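Local coordinates for protein gamma-glutamyltranspeptidase (PDB 6J3I) that probably acts as a gamma-glutamyltransferase of the Ntn-hydrolase superfamily, related to LmbA, transferring or cleaving gamma-glutamyl groups, at residues G415-D420 with G440-S445. The protein carries 1 engineered substitution. Sequence-based numbering, arbitrary orientation.
Sequences GSTRGD and GGWLQS
Gly415 and Ser445 bring the two loops closest, with their CA atoms 4.8 Å apart; by Asp420 and Gly440 the CA separation has widened to 7.4 Å, and the Trp442 indole spans the gap. Residues 442-445 form a type I beta turn, whose Gln444 O meets Gly415 CA at 3.1 Å in a CA-H...O contact, an approach that depends on Gly415 having no side chain. Beside it, Ser445 OG donates to Gly415 O at 2.7 Å, nearly in line with the carbonyl (163° at O). The same hydroxyl accepts from Trp442 NE1 at 2.7 Å, through a bent bond (131° at the hydrogen) lying close to the indole plane. With Trp442 CG between its backbone N and carbonyl carbon (chi1 50°), the ring turns back alongside its own turn. Asp420 directly precedes an engineered alanine, at the position where Ntn-hydrolases of this family carry their nucleophilic threonine, so 415-420 is probably the stretch leading up to the processing site. Thr417 sends its two branches different ways: OG1 lies 3.3 Å from Trp442 CZ2, while CG2 packs on Gln444 OE1, whose amide NE2 is bonded to His53 O. Gly419 O stands over one indole face, 3.9 Å from Trp442 CH2. At the rim, Asp420 OD1 approaches CZ3 of Trp442 to 3.6 Å, its carboxylate steeply turned from the ring; Ser439 and Arg459 hold that oxygen. Were Trp442 an alanine, Ser445 OG would probably lose its indole donor and a gap would open beside Thr417 and Gly419. A water bridges Thr417 OG1 and Trp442 NE1 by weak bonds.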
loop_
_atom_site.group_PDB
_atom_site.type_symbol
_atom_site.label_atom_id
_atom_site.label_comp_id
_atom_site.label_asym_id
_atom_site.label_seq_id
_atom_site.Cartn_x
_atom_site.Cartn_y
_atom_site.Cartn_z
ATOM N N GLY A 415 -2.268 16.644 10.689
ATOM C CA GLY A 415 -1.965 16.014 9.413
ATOM C C GLY A 415 -1.472 14.583 9.575
ATOM O O GLY A 415 -1.119 13.936 8.592
ATOM N N SER A 416 -1.418 14.096 10.820
ATOM C CA SER A 416 -1.132 12.695 11.101
ATOM C C SER A 416 -2.315 11.864 10.611
ATOM O O SER A 416 -3.469 12.311 10.652
ATOM C CB SER A 416 -0.864 12.453 12.591
ATOM O OG SER A 416 -1.882 12.990 13.409
ATOM N N THR A 417 -2.003 10.669 10.121
ATOM C CA THR A 417 -2.969 9.837 9.419
ATOM C C THR A 417 -2.850 8.371 9.771
ATOM O O THR A 417 -1.860 7.925 10.353
ATOM C CB THR A 417 -2.788 9.928 7.886
ATOM O OG1 THR A 417 -1.452 9.548 7.526
ATOM C CG2 THR A 417 -3.049 11.318 7.402
ATOM N N ARG A 418 -3.890 7.645 9.384
ATOM C CA ARG A 418 -3.898 6.188 9.348
ATOM C C ARG A 418 -4.139 5.721 7.909
ATOM O O ARG A 418 -3.420 4.852 7.412
ATOM C CB ARG A 418 -4.982 5.644 10.279
ATOM N N GLY A 419 -5.161 6.302 7.262
ATOM C CA GLY A 419 -5.517 6.040 5.843
ATOM C C GLY A 419 -4.300 6.010 4.944
ATOM O O GLY A 419 -3.446 6.914 5.017
ATOM N N ASP A 420 -4.204 4.974 4.113
ATOM C CA ASP A 420 -2.936 4.653 3.462
ATOM C C ASP A 420 -3.143 3.968 2.137
ATOM O O ASP A 420 -3.710 2.881 2.084
ATOM C CB ASP A 420 -2.113 3.760 4.397
ATOM C CG ASP A 420 -0.863 3.174 3.740
ATOM O OD1 ASP A 420 -0.113 3.913 3.084
ATOM O OD2 ASP A 420 -0.605 1.972 3.922
ATOM N N GLY A 440 1.866 7.107 -0.162
ATOM C CA GLY A 440 2.805 8.112 0.303
ATOM C C GLY A 440 2.802 9.349 -0.554
ATOM O O GLY A 440 2.314 9.343 -1.686
ATOM N N GLY A 441 3.346 10.420 0.003
ATOM C CA GLY A 441 3.375 11.711 -0.667
ATOM C C GLY A 441 2.007 12.353 -0.749
ATOM O O GLY A 441 1.730 13.146 -1.665
ATOM N N TRP A 442 1.157 12.022 0.222
ATOM C CA TRP A 442 -0.196 12.563 0.274
ATOM C C TRP A 442 -0.210 13.984 0.833
ATOM O O TRP A 442 0.728 14.426 1.514
ATOM C CB TRP A 442 -1.165 11.649 1.039
ATOM C CG TRP A 442 -0.694 11.188 2.393
ATOM C CD1 TRP A 442 -0.429 11.960 3.481
ATOM C CD2 TRP A 442 -0.418 9.839 2.783
ATOM N NE1 TRP A 442 -0.013 11.177 4.527
ATOM C CE2 TRP A 442 0.003 9.871 4.126
ATOM C CE3 TRP A 442 -0.499 8.604 2.129
ATOM C CZ2 TRP A 442 0.354 8.723 4.828
ATOM C CZ3 TRP A 442 -0.152 7.460 2.834
ATOM C CH2 TRP A 442 0.267 7.529 4.170
ATOM N N LEU A 443 -1.298 14.685 0.541
ATOM C CA LEU A 443 -1.407 16.121 0.788
ATOM C C LEU A 443 -1.459 16.538 2.265
ATOM O O LEU A 443 -1.037 17.644 2.594
ATOM C CB LEU A 443 -2.620 16.675 0.033
ATOM C CG LEU A 443 -4.036 16.272 0.503
ATOM C CD1 LEU A 443 -4.572 17.195 1.591
ATOM C CD2 LEU A 443 -5.018 16.282 -0.657
ATOM N N GLN A 444 -1.932 15.653 3.146
ATOM C CA GLN A 444 -2.210 15.992 4.567
ATOM C C GLN A 444 -0.972 16.155 5.434
ATOM O O GLN A 444 -1.058 16.752 6.505
ATOM C CB GLN A 444 -3.000 14.899 5.307
ATOM C CG GLN A 444 -4.131 14.270 4.574
ATOM C CD GLN A 444 -3.747 13.005 3.835
ATOM O OE1 GLN A 444 -3.676 11.928 4.408
ATOM N NE2 GLN A 444 -3.557 13.130 2.537
ATOM N N SER A 445 0.140 15.560 5.014
ATOM C CA SER A 445 1.241 15.258 5.931
ATOM C C SER A 445 2.623 15.814 5.557
ATOM O O SER A 445 3.619 15.504 6.223
ATOM C CB SER A 445 1.297 13.744 6.121
ATOM O OG SER A 445 -0.014 13.224 6.282
HETATM O O HOH W 1 1.711 10.681 7.443
#